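Local coordinates for putative hemin storage protein (Bordetella bronchiseptica, PDB 6AU1) that cleaves deacetylated poly-beta-1,6-N-acetylglucosamine, a biofilm polysaccharide, through the glycoside hydrolase domain of PgaB that this chain represents, at residues V90-P95 against E146-A151; L94-F99 against I210-H215; N105-K110 against T128-F133; E255-K258 against F262-L265. One frame throughout, in Å; residues are numbered along the deposited sequence.

Contact 1: V90-P95 against E146-A151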
loop_
_atom_site.group_PDB
_atom_site.type_symbol
_atom_site.label_atom_id
_atom_site.label_comp_id
_atom_site.label_asym_id
_atom_site.label_seq_id
_atom_site.Cartn_x
_atom_site.Cartn_y
_atom_site.Cartn_z
ATOM N N VAL A 90 8.682 5.409 -11.247
ATOM C CA VAL A 90 7.260 5.128 -11.031
ATOM C C VAL A 90 7.075 3.748 -10.434
ATOM O O VAL A 90 7.580 2.767 -10.979
ATOM C CB VAL A 90 6.440 5.233 -12.339
ATOM C CG1 VAL A 90 4.982 4.762 -12.094
ATOM C CG2 VAL A 90 6.472 6.656 -12.863
ATOM N N TYR A 91 6.359 3.673 -9.309
ATOM C CA TYR A 91 6.008 2.382 -8.723
ATOM C C TYR A 91 4.553 2.087 -9.027
ATOM O O TYR A 91 3.714 2.980 -8.916
ATOM C CB TYR A 91 6.178 2.368 -7.196
ATOM C CG TYR A 91 7.583 2.396 -6.637
ATOM C CD1 TYR A 91 8.549 3.249 -7.142
ATOM C CD2 TYR A 91 7.919 1.600 -5.544
ATOM C CE1 TYR A 91 9.833 3.291 -6.592
ATOM C CE2 TYR A 91 9.187 1.636 -4.989
ATOM C CZ TYR A 91 10.139 2.482 -5.518
ATOM O OH TYR A 91 11.405 2.525 -4.974
ATOM N N ALA A 92 4.247 0.846 -9.388
ATOM C CA ALA A 92 2.857 0.440 -9.530
ATOM C C ALA A 92 2.299 0.112 -8.156
ATOM O O ALA A 92 2.823 -0.751 -7.465
ATOM C CB ALA A 92 2.731 -0.764 -10.464
ATOM N N TRP A 93 1.246 0.826 -7.767
ATOM C CA TRP A 93 0.583 0.622 -6.482
ATOM C C TRP A 93 -0.652 -0.253 -6.732
ATOM O O TRP A 93 -1.571 0.149 -7.452
ATOM C CB TRP A 93 0.239 1.992 -5.877
ATOM C CG TRP A 93 -0.720 2.024 -4.740
ATOM C CD1 TRP A 93 -0.911 1.066 -3.773
ATOM C CD2 TRP A 93 -1.638 3.079 -4.450
ATOM N NE1 TRP A 93 -1.891 1.478 -2.898
ATOM C CE2 TRP A 93 -2.357 2.705 -3.295
ATOM C CE3 TRP A 93 -1.922 4.314 -5.056
ATOM C CZ2 TRP A 93 -3.351 3.514 -2.734
ATOM C CZ3 TRP A 93 -2.922 5.116 -4.499
ATOM C CH2 TRP A 93 -3.613 4.711 -3.342
ATOM N N LEU A 94 -0.655 -1.467 -6.180
ATOM C CA LEU A 94 -1.713 -2.439 -6.468
ATOM C C LEU A 94 -2.097 -3.164 -5.179
ATOM O O LEU A 94 -1.255 -3.338 -4.314
ATOM C CB LEU A 94 -1.221 -3.437 -7.530
ATOM C CG LEU A 94 -2.178 -4.214 -8.434
ATOM C CD1 LEU A 94 -3.101 -3.270 -9.213
ATOM C CD2 LEU A 94 -1.385 -5.131 -9.371
ATOM N N PRO A 95 -3.358 -3.598 -5.066
ATOM C CA PRO A 95 -3.740 -4.425 -3.913
ATOM C C PRO A 95 -2.986 -5.741 -3.906
ATOM O O PRO A 95 -2.552 -6.226 -4.946
ATOM C CB PRO A 95 -5.238 -4.676 -4.133
ATOM C CG PRO A 95 -5.689 -3.583 -5.070
ATOM C CD PRO A 95 -4.494 -3.362 -5.971
ATOM N N GLU A 146 0.850 -10.501 -13.329
ATOM C CA GLU A 146 1.526 -10.804 -14.587
ATOM C C GLU A 146 1.024 -9.878 -15.693
ATOM O O GLU A 146 1.811 -9.348 -16.490
ATOM C CB GLU A 146 1.309 -12.264 -14.983
ATOM C CG GLU A 146 1.926 -12.643 -16.319
ATOM C CD GLU A 146 1.775 -14.131 -16.636
ATOM O OE1 GLU A 146 0.853 -14.772 -16.105
ATOM O OE2 GLU A 146 2.586 -14.663 -17.410
ATOM N N ASP A 147 -0.290 -9.672 -15.722
ATOM C CA ASP A 147 -0.908 -8.830 -16.748
ATOM C C ASP A 147 -0.503 -7.362 -16.590
ATOM O O ASP A 147 -0.278 -6.668 -17.587
ATOM C CB ASP A 147 -2.440 -8.969 -16.712
ATOM C CG ASP A 147 -2.923 -10.328 -17.214
ATOM O OD1 ASP A 147 -2.118 -11.063 -17.831
ATOM O OD2 ASP A 147 -4.112 -10.658 -17.007
ATOM N N LEU A 148 -0.393 -6.895 -15.347
ATOM C CA LEU A 148 0.163 -5.565 -15.095
ATOM C C LEU A 148 1.561 -5.439 -15.691
ATOM O O LEU A 148 1.884 -4.448 -16.355
ATOM C CB LEU A 148 0.218 -5.275 -13.591
ATOM C CG LEU A 148 0.997 -4.020 -13.192
ATOM C CD1 LEU A 148 0.294 -2.762 -13.692
ATOM C CD2 LEU A 148 1.248 -3.977 -11.677
ATOM N N ALA A 149 2.392 -6.449 -15.455
ATOM C CA ALA A 149 3.776 -6.413 -15.924
ATOM C C ALA A 149 3.848 -6.408 -17.453
ATOM O O ALA A 149 4.752 -5.810 -18.037
ATOM C CB ALA A 149 4.556 -7.582 -15.353
ATOM N N LYS A 150 2.886 -7.072 -18.088
ATOM C CA LYS A 150 2.774 -7.084 -19.546
ATOM C C LYS A 150 2.280 -5.749 -20.096
ATOM O O LYS A 150 2.610 -5.366 -21.214
ATOM C CB LYS A 150 1.811 -8.189 -19.993
ATOM C CG LYS A 150 2.266 -9.611 -19.743
ATOM C CD LYS A 150 1.112 -10.573 -20.035
ATOM C CE LYS A 150 1.570 -12.015 -20.159
ATOM N NZ LYS A 150 0.435 -12.931 -20.475
ATOM N N ALA A 151 1.464 -5.053 -19.315
ATOM C CA ALA A 151 0.722 -3.897 -19.821
ATOM C C ALA A 151 1.492 -2.588 -19.726
ATOM O O ALA A 151 1.159 -1.614 -20.409
ATOM C CB ALA A 151 -0.610 -3.757 -19.067
#
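Between 90-95 and 146-151 the contact runs through Leu148 CD2: it touches Leu94 CD2 at 3.7 Å and Ala92 CB at the same 3.7 Å, so a single methyl bears on two strand side chains. Leu94 and Leu148 reach for each other tip to tip. Both place CG opposite the backbone N (chi1 -156° in Leu94, 170° in Leu148), which extends each branch across the gap between the strand and the helix. Ala92, two residues before Leu94 on the same side of the strand, meets the leucine with its CB alone. The backbones stay well apart, with Ala92 CA and Leu148 CA 8.6 Å from each other, and the contact is wholly apolar. This is the beta/alpha packing of a TIM-barrel glycoside hydrolase, with a barrel strand on the inside and the helix that follows it in the chain on the outside. Trp93 points to the other side of the strand, where its ring meets those of His160, Phe49 and Tyr335. Around the methyl cluster, Tyr145 of the same helix is a second neighbour of Leu94, Phe75 of helix 75-86 packs on Ala92, and Phe63 on Leu148. Farther round the helix, Glu146 and Asp147 both form salt bridges with Arg66.

Contact 2: L94-F99 against I210-H215; sequences LPVLTF and IDFTMH
Val96 sets its CG1 methyl at the CD2-CE2 rim of the Phe212 ring, 3.8 Å from CD2, the two side chains sliding past each other in opposite directions. CG1 lies anti to the valine's own backbone N (chi1 -179°) and also reaches Thr213, whose CG2 is 4.0 Å away. The carbonyl of the same residue comes to the ring's edge, near its plane, with Val96 O 3.6 Å from Phe212 CE2. That oxygen is buried and has no hydrogen-bond partner in the model; it lies at the edges of both the Phe212 and Phe99 rings, whose C-H groups may offer it weak polar company. Leu97 CD2 comes in at a slant, 4.0 Å from Phe212 CE2.

The next shell sets these groups in place. Thr213 OG1 donates to Ile210 O, one turn back, over 2.7 Å; the same carbonyl also takes the helical bond from Met214 N, and Tyr260 OH is a further partner of the threonine hydroxyl. On the loop side, the carboxylate of Asp162 accepts from the backbone N atoms of Val96, Leu97 and Thr98, holding the chain where it leaves the barrel strand. The contact thus ties the loop after strand 89-94 to helix 195-223, with Phe212 lying also on Ile141 and His138 of helix 135-151, and Val96 and Thr213 both resting on Phe159 of strand 156-159.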
loop_
_atom_site.group_PDB
_atom_site.type_symbol
_atom_site.label_atom_id
_atom_site.label_comp_id
_atom_site.label_asym_id
_atom_site.label_seq_id
_atom_site.Cartn_x
_atom_site.Cartn_y
_atom_site.Cartn_z
ATOM N N LEU A 94 -0.655 -1.467 -6.180
ATOM C CA LEU A 94 -1.713 -2.439 -6.468
ATOM C C LEU A 94 -2.097 -3.164 -5.179
ATOM O O LEU A 94 -1.255 -3.338 -4.314
ATOM C CB LEU A 94 -1.221 -3.437 -7.530
ATOM C CG LEU A 94 -2.178 -4.214 -8.434
ATOM C CD1 LEU A 94 -3.101 -3.270 -9.213
ATOM C CD2 LEU A 94 -1.385 -5.131 -9.371
ATOM N N PRO A 95 -3.358 -3.598 -5.066
ATOM C CA PRO A 95 -3.740 -4.425 -3.913
ATOM C C PRO A 95 -2.986 -5.741 -3.906
ATOM O O PRO A 95 -2.552 -6.226 -4.946
ATOM C CB PRO A 95 -5.238 -4.676 -4.133
ATOM C CG PRO A 95 -5.689 -3.583 -5.070
ATOM C CD PRO A 95 -4.494 -3.362 -5.971
ATOM N N VAL A 96 -2.843 -6.321 -2.725
ATOM C CA VAL A 96 -2.279 -7.645 -2.596
ATOM C C VAL A 96 -3.390 -8.695 -2.703
ATOM O O VAL A 96 -3.193 -9.768 -3.284
ATOM C CB VAL A 96 -1.538 -7.790 -1.256
ATOM C CG1 VAL A 96 -0.908 -9.189 -1.136
ATOM C CG2 VAL A 96 -0.460 -6.692 -1.119
ATOM N N LEU A 97 -4.546 -8.385 -2.113
ATOM C CA LEU A 97 -5.638 -9.353 -1.954
ATOM C C LEU A 97 -6.992 -8.894 -2.490
ATOM O O LEU A 97 -7.792 -9.727 -2.940
ATOM C CB LEU A 97 -5.831 -9.697 -0.471
ATOM C CG LEU A 97 -4.629 -10.229 0.301
ATOM C CD1 LEU A 97 -5.089 -10.486 1.732
ATOM C CD2 LEU A 97 -4.081 -11.495 -0.354
ATOM N N THR A 98 -7.279 -7.592 -2.417
ATOM C CA THR A 98 -8.638 -7.121 -2.735
ATOM C C THR A 98 -8.866 -6.949 -4.238
ATOM O O THR A 98 -8.573 -5.894 -4.805
ATOM C CB THR A 98 -8.983 -5.779 -2.045
ATOM O OG1 THR A 98 -8.064 -4.753 -2.461
ATOM C CG2 THR A 98 -8.959 -5.915 -0.523
ATOM N N PHE A 99 -9.367 -8.009 -4.858
ATOM C CA PHE A 99 -9.818 -7.979 -6.243
ATOM C C PHE A 99 -11.188 -8.607 -6.294
ATOM O O PHE A 99 -11.329 -9.800 -6.029
ATOM C CB PHE A 99 -8.841 -8.727 -7.153
ATOM C CG PHE A 99 -7.462 -8.156 -7.132
ATOM C CD1 PHE A 99 -7.129 -7.089 -7.967
ATOM C CD2 PHE A 99 -6.501 -8.661 -6.260
ATOM C CE1 PHE A 99 -5.843 -6.541 -7.936
ATOM C CE2 PHE A 99 -5.221 -8.124 -6.225
ATOM C CZ PHE A 99 -4.890 -7.059 -7.069
ATOM N N ILE A 210 4.056 -11.933 3.515
ATOM C CA ILE A 210 5.296 -11.433 2.926
ATOM C C ILE A 210 5.773 -12.351 1.799
ATOM O O ILE A 210 6.144 -11.877 0.718
ATOM C CB ILE A 210 6.403 -11.287 3.974
ATOM C CG1 ILE A 210 6.058 -10.147 4.945
ATOM C CG2 ILE A 210 7.752 -11.040 3.299
ATOM C CD1 ILE A 210 6.984 -10.065 6.190
ATOM N N ASP A 211 5.754 -13.659 2.052
ATOM C CA ASP A 211 6.191 -14.626 1.050
ATOM C C ASP A 211 5.321 -14.521 -0.194
ATOM O O ASP A 211 5.825 -14.635 -1.319
ATOM C CB ASP A 211 6.162 -16.049 1.610
ATOM C CG ASP A 211 7.297 -16.313 2.574
ATOM O OD1 ASP A 211 8.252 -15.501 2.600
ATOM O OD2 ASP A 211 7.239 -17.331 3.300
ATOM N N PHE A 212 4.024 -14.294 0.007
ATOM C CA PHE A 212 3.111 -14.134 -1.123
ATOM C C PHE A 212 3.514 -12.919 -1.945
ATOM O O PHE A 212 3.561 -12.993 -3.186
ATOM C CB PHE A 212 1.658 -14.001 -0.650
ATOM C CG PHE A 212 0.665 -13.874 -1.772
ATOM C CD1 PHE A 212 0.638 -14.805 -2.802
ATOM C CD2 PHE A 212 -0.238 -12.823 -1.796
ATOM C CE1 PHE A 212 -0.286 -14.688 -3.839
ATOM C CE2 PHE A 212 -1.168 -12.694 -2.824
ATOM C CZ PHE A 212 -1.194 -13.630 -3.846
ATOM N N THR A 213 3.826 -11.806 -1.277
ATOM C CA THR A 213 4.256 -10.626 -2.035
ATOM C C THR A 213 5.595 -10.872 -2.724
ATOM O O THR A 213 5.855 -10.294 -3.768
ATOM C CB THR A 213 4.359 -9.345 -1.174
ATOM O OG1 THR A 213 5.381 -9.486 -0.179
ATOM C CG2 THR A 213 2.996 -9.008 -0.533
ATOM N N MET A 214 6.442 -11.736 -2.167
ATOM C CA MET A 214 7.712 -12.046 -2.840
ATOM C C MET A 214 7.461 -12.881 -4.095
ATOM O O MET A 214 8.193 -12.765 -5.073
ATOM C CB MET A 214 8.666 -12.778 -1.905
ATOM C CG MET A 214 9.150 -11.940 -0.722
ATOM S SD MET A 214 10.080 -10.473 -1.237
ATOM C CE MET A 214 8.839 -9.204 -1.013
ATOM N N HIS A 215 6.429 -13.725 -4.055
ATOM C CA HIS A 215 5.985 -14.476 -5.234
ATOM C C HIS A 215 5.523 -13.515 -6.330
ATOM O O HIS A 215 5.910 -13.662 -7.492
ATOM C CB HIS A 215 4.859 -15.452 -4.848
ATOM C CG HIS A 215 4.159 -16.089 -6.015
ATOM N ND1 HIS A 215 4.728 -17.087 -6.777
ATOM C CD2 HIS A 215 2.916 -15.892 -6.524
ATOM C CE1 HIS A 215 3.876 -17.463 -7.716
ATOM N NE2 HIS A 215 2.767 -16.757 -7.579
#

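Contact 3: N105-K110 against T128-F133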
loop_
_atom_site.group_PDB
_atom_site.type_symbol
_atom_site.label_atom_id
_atom_site.label_comp_id
_atom_site.label_asym_id
_atom_site.label_seq_id
_atom_site.Cartn_x
_atom_site.Cartn_y
_atom_site.Cartn_z
ATOM N N ASN A 105 -15.619 -16.286 -12.308
ATOM C CA ASN A 105 -14.174 -16.328 -12.103
ATOM C C ASN A 105 -13.869 -17.423 -11.083
ATOM O O ASN A 105 -14.575 -17.544 -10.088
ATOM C CB ASN A 105 -13.654 -14.980 -11.615
ATOM C CG ASN A 105 -12.139 -14.929 -11.527
ATOM O OD1 ASN A 105 -11.545 -15.408 -10.564
ATOM N ND2 ASN A 105 -11.510 -14.335 -12.534
ATOM N N PRO A 106 -12.812 -18.216 -11.318
ATOM C CA PRO A 106 -12.460 -19.313 -10.401
ATOM C C PRO A 106 -12.245 -18.859 -8.957
ATOM O O PRO A 106 -12.465 -19.643 -8.032
ATOM C CB PRO A 106 -11.151 -19.856 -10.987
ATOM C CG PRO A 106 -11.163 -19.441 -12.411
ATOM C CD PRO A 106 -11.894 -18.137 -12.468
ATOM N N ALA A 107 -11.822 -17.614 -8.762
ATOM C CA ALA A 107 -11.558 -17.119 -7.413
ATOM C C ALA A 107 -12.778 -16.459 -6.773
ATOM O O ALA A 107 -12.692 -15.989 -5.640
ATOM C CB ALA A 107 -10.391 -16.144 -7.428
ATOM N N TYR A 108 -13.904 -16.408 -7.488
ATOM C CA TYR A 108 -15.069 -15.689 -6.966
ATOM C C TYR A 108 -15.511 -16.244 -5.617
ATOM O O TYR A 108 -15.788 -17.441 -5.484
ATOM C CB TYR A 108 -16.245 -15.742 -7.950
ATOM C CG TYR A 108 -17.466 -14.990 -7.458
ATOM C CD1 TYR A 108 -17.538 -13.608 -7.569
ATOM C CD2 TYR A 108 -18.546 -15.660 -6.881
ATOM C CE1 TYR A 108 -18.642 -12.909 -7.122
ATOM C CE2 TYR A 108 -19.660 -14.964 -6.425
ATOM C CZ TYR A 108 -19.697 -13.586 -6.549
ATOM O OH TYR A 108 -20.788 -12.873 -6.111
ATOM N N GLY A 109 -15.572 -15.367 -4.621
ATOM C CA GLY A 109 -16.061 -15.735 -3.305
ATOM C C GLY A 109 -15.034 -16.432 -2.431
ATOM O O GLY A 109 -15.334 -16.794 -1.295
ATOM N N LYS A 110 -13.829 -16.641 -2.963
ATOM C CA LYS A 110 -12.772 -17.321 -2.216
ATOM C C LYS A 110 -12.018 -16.285 -1.398
ATOM O O LYS A 110 -10.842 -15.995 -1.648
ATOM C CB LYS A 110 -11.826 -18.083 -3.153
ATOM C CG LYS A 110 -12.532 -19.062 -4.089
ATOM C CD LYS A 110 -13.453 -20.009 -3.321
ATOM C CE LYS A 110 -14.037 -21.065 -4.261
ATOM N NZ LYS A 110 -15.053 -21.918 -3.570
ATOM N N THR A 128 -13.689 -8.029 0.947
ATOM C CA THR A 128 -13.384 -8.513 -0.396
ATOM C C THR A 128 -11.965 -9.061 -0.564
ATOM O O THR A 128 -11.608 -9.498 -1.665
ATOM C CB THR A 128 -13.578 -7.397 -1.456
ATOM O OG1 THR A 128 -12.541 -6.419 -1.303
ATOM C CG2 THR A 128 -14.955 -6.732 -1.305
ATOM N N ARG A 129 -11.140 -9.020 0.491
ATOM C CA ARG A 129 -9.811 -9.630 0.402
ATOM C C ARG A 129 -9.927 -11.086 -0.043
ATOM O O ARG A 129 -10.568 -11.898 0.638
ATOM C CB ARG A 129 -9.071 -9.588 1.756
ATOM C CG ARG A 129 -8.471 -8.233 2.154
ATOM C CD ARG A 129 -8.154 -8.247 3.669
ATOM N NE ARG A 129 -9.402 -8.464 4.415
ATOM C CZ ARG A 129 -9.485 -9.012 5.627
ATOM N NH1 ARG A 129 -8.389 -9.397 6.272
ATOM N NH2 ARG A 129 -10.677 -9.174 6.194
ATOM N N LEU A 130 -9.310 -11.423 -1.170
ATOM C CA LEU A 130 -9.226 -12.823 -1.565
ATOM C C LEU A 130 -8.324 -13.554 -0.574
ATOM O O LEU A 130 -7.396 -12.961 -0.012
ATOM C CB LEU A 130 -8.686 -12.960 -2.994
ATOM C CG LEU A 130 -9.639 -12.467 -4.087
ATOM C CD1 LEU A 130 -8.936 -12.486 -5.439
ATOM C CD2 LEU A 130 -10.880 -13.355 -4.105
ATOM N N SER A 131 -8.598 -14.835 -0.345
ATOM C CA SER A 131 -7.743 -15.648 0.516
ATOM C C SER A 131 -6.478 -16.110 -0.194
ATOM O O SER A 131 -6.546 -16.888 -1.144
ATOM C CB SER A 131 -8.495 -16.878 1.018
ATOM O OG SER A 131 -7.628 -17.680 1.809
ATOM N N PRO A 132 -5.305 -15.659 0.276
ATOM C CA PRO A 132 -4.075 -16.109 -0.384
ATOM C C PRO A 132 -3.748 -17.568 -0.052
ATOM O O PRO A 132 -2.782 -18.107 -0.585
ATOM C CB PRO A 132 -3.010 -15.159 0.175
ATOM C CG PRO A 132 -3.520 -14.834 1.553
ATOM C CD PRO A 132 -5.030 -14.769 1.420
ATOM N N PHE A 133 -4.549 -18.190 0.813
ATOM C CA PHE A 133 -4.412 -19.616 1.103
ATOM C C PHE A 133 -5.159 -20.507 0.101
ATOM O O PHE A 133 -4.926 -21.715 0.048
ATOM C CB PHE A 133 -4.908 -19.910 2.529
ATOM C CG PHE A 133 -4.155 -19.159 3.591
ATOM C CD1 PHE A 133 -2.960 -19.661 4.098
ATOM C CD2 PHE A 133 -4.626 -17.949 4.071
ATOM C CE1 PHE A 133 -2.252 -18.973 5.076
ATOM C CE2 PHE A 133 -3.927 -17.253 5.047
ATOM C CZ PHE A 133 -2.736 -17.765 5.546
#
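Leu130 sets its CD2 methyl beside Ala107, 3.5 Å from Ala107 O and 4.4 Å from Ala107 CB. Its two torsions together, chi1 -69° and chi2 173°, turn this branch toward 105-110, where CD2 also lies 3.6 Å from Lys110 O. The methyl is therefore set beside two carbonyl oxygens as well as an alanine.

One strong polar link joins the segments. Ser131 N donates to Lys110 O over 2.8 Å, almost straight, and meets the acceptor in the carbonyl plane on a lone pair. Leu130 CA approaches the same oxygen at 3.6 Å in a CA-H...O contact. Lys110 contributes through its backbone, while its side chain leads away.

Segment 105-110 is shaped by a type I turn from Asn105 to Tyr108 and a type II turn from Ala107 to Lys110, the latter with Gly109 at positive phi. Asn105 OD1 accepts from Ala107 N at 2.9 Å, an Asx turn overlapping the first of these. In the other segment, Ser131 OG accepts a longer, bent bond from Phe133 N (3.3 Å, 143°), an ST turn, and also bonds Asp170 OD2.

Both segments belong to the long excursion between strand 89-94 and helix 135-151, and Ala107 and Leu130 rest on that helix at Val140 and Ile141. The joining hydrogen bond involves only backbone atoms and so does not depend on the nature of the Lys110 or Ser131 side chains; Leu130 CD2 lies close to the oxygens at its side.

Contact 4: E255-K258 against F262-L265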
loop_
_atom_site.group_PDB
_atom_site.type_symbol
_atom_site.label_atom_id
_atom_site.label_comp_id
_atom_site.label_asym_id
_atom_site.label_seq_id
_atom_site.Cartn_x
_atom_site.Cartn_y
_atom_site.Cartn_z
ATOM N N GLU A 255 9.994 -7.613 10.290
ATOM C CA GLU A 255 9.851 -8.543 9.179
ATOM C C GLU A 255 9.765 -7.790 7.849
ATOM O O GLU A 255 10.291 -8.257 6.840
ATOM C CB GLU A 255 8.619 -9.429 9.365
ATOM C CG GLU A 255 8.721 -10.379 10.561
ATOM C CD GLU A 255 9.872 -11.361 10.425
ATOM O OE1 GLU A 255 10.097 -11.865 9.306
ATOM O OE2 GLU A 255 10.556 -11.624 11.436
ATOM N N PHE A 256 9.105 -6.636 7.851
ATOM C CA PHE A 256 9.019 -5.821 6.634
ATOM C C PHE A 256 10.401 -5.326 6.250
ATOM O O PHE A 256 10.773 -5.338 5.068
ATOM C CB PHE A 256 8.084 -4.617 6.812
ATOM C CG PHE A 256 6.620 -4.911 6.547
ATOM C CD1 PHE A 256 6.065 -6.146 6.849
ATOM C CD2 PHE A 256 5.802 -3.928 6.009
ATOM C CE1 PHE A 256 4.705 -6.396 6.604
ATOM C CE2 PHE A 256 4.446 -4.178 5.756
ATOM C CZ PHE A 256 3.904 -5.410 6.075
ATOM N N LEU A 257 11.166 -4.887 7.246
ATOM C CA LEU A 257 12.493 -4.340 6.971
ATOM C C LEU A 257 13.407 -5.394 6.367
ATOM O O LEU A 257 14.318 -5.067 5.600
ATOM C CB LEU A 257 13.126 -3.771 8.249
ATOM C CG LEU A 257 12.581 -2.428 8.746
ATOM C CD1 LEU A 257 13.082 -2.128 10.161
ATOM C CD2 LEU A 257 12.945 -1.296 7.784
ATOM N N LYS A 258 13.165 -6.657 6.717
ATOM C CA LYS A 258 13.986 -7.750 6.222
ATOM C C LYS A 258 13.658 -8.119 4.779
ATOM O O LYS A 258 14.493 -8.701 4.081
ATOM C CB LYS A 258 13.825 -8.985 7.119
ATOM C CG LYS A 258 14.587 -8.904 8.430
ATOM C CD LYS A 258 14.122 -9.966 9.416
ATOM C CE LYS A 258 14.158 -11.360 8.810
ATOM N NZ LYS A 258 13.717 -12.391 9.795
ATOM N N PHE A 262 11.889 -0.891 0.628
ATOM C CA PHE A 262 11.406 0.228 1.422
ATOM C C PHE A 262 10.134 -0.134 2.146
ATOM O O PHE A 262 9.298 -0.882 1.631
ATOM C CB PHE A 262 11.164 1.456 0.544
ATOM C CG PHE A 262 12.414 1.983 -0.091
ATOM C CD1 PHE A 262 13.369 2.625 0.678
ATOM C CD2 PHE A 262 12.643 1.817 -1.444
ATOM C CE1 PHE A 262 14.529 3.111 0.099
ATOM C CE2 PHE A 262 13.798 2.293 -2.022
ATOM C CZ PHE A 262 14.740 2.938 -1.246
ATOM N N VAL A 263 10.000 0.401 3.352
ATOM C CA VAL A 263 8.777 0.256 4.131
ATOM C C VAL A 263 8.029 1.574 4.060
ATOM O O VAL A 263 8.559 2.604 4.495
ATOM C CB VAL A 263 9.080 -0.096 5.595
ATOM C CG1 VAL A 263 7.790 -0.118 6.418
ATOM C CG2 VAL A 263 9.788 -1.439 5.678
ATOM N N ALA A 264 6.833 1.555 3.472
ATOM C CA ALA A 264 6.028 2.771 3.336
ATOM C C ALA A 264 5.140 2.924 4.563
ATOM O O ALA A 264 3.972 2.514 4.571
ATOM C CB ALA A 264 5.191 2.737 2.062
ATOM N N LEU A 265 5.700 3.532 5.597
ATOM C CA LEU A 265 5.033 3.605 6.891
ATOM C C LEU A 265 4.011 4.732 6.896
ATOM O O LEU A 265 4.344 5.874 6.580
ATOM C CB LEU A 265 6.075 3.808 7.994
ATOM C CG LEU A 265 5.572 4.033 9.414
ATOM C CD1 LEU A 265 4.735 2.861 9.893
ATOM C CD2 LEU A 265 6.771 4.236 10.345
#
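A barrel strand and the short helix just before it in the chain make this contact, part of the beta/alpha architecture of the TIM-barrel hydrolase domain. Helix 253-259 turns back through a few residues into strand 262-266, and Val263 is the strand side chain that faces it. Its CG2 methyl fits between two neighbours on the helix, 3.8 Å from Phe256 CB and 3.8 Å from Leu257 CD2. Val263 holds CG1 anti to its backbone N (chi1 175°) and CG2 beside that nitrogen; this rotamer turns CG2 to the pair of close contacts on the helix and CG1 to the edge of the Phe256 ring, near its plane.

Leu257 and Val263 cross at about a right angle. Although the CB of Leu257 does not head for the strand, the end of its side chain bends nearer. No hydrogen bond joins the two segments; Leu257 O is instead bound by Arg296, and Val263 pairs through its backbone with Arg296 and Ile298.

Phe256 extends the apolar layer past Val263 to Leu235 of strand 230-235 and to Ile210 of helix 195-223, and meets the Tyr260 ring edge-to-face. Away from the strand, with Arg207 a second, long and weak partner of Glu255 OE2, that oxygen and Lys258 NZ form a long salt bridge on the helix, 3.6 Å apart.

Overall arrangement
All four contacts belong to one TIM-barrel glycoside hydrolase domain. Contacts 1 and 2 share Leu94 and Pro95, their centres about 12 Å apart: the chain runs from the barrel strand packed in contact 1 straight into the loop of contact 2. Contact 3 lies farther along the same excursion, about 12 Å from contact 2 between centres, and joins it through a probable hydrogen bond between Leu97 O and Leu130 N (2.9 Å). Contact 4 meets contact 2 where Ile210 CD1 packs 3.6 Å from Glu255 CB, and contact 1 where Tyr91 OH lies 3.8 Å from Phe262 CE2. Contacts 3 and 4 are the farthest apart, about 26 Å between centres.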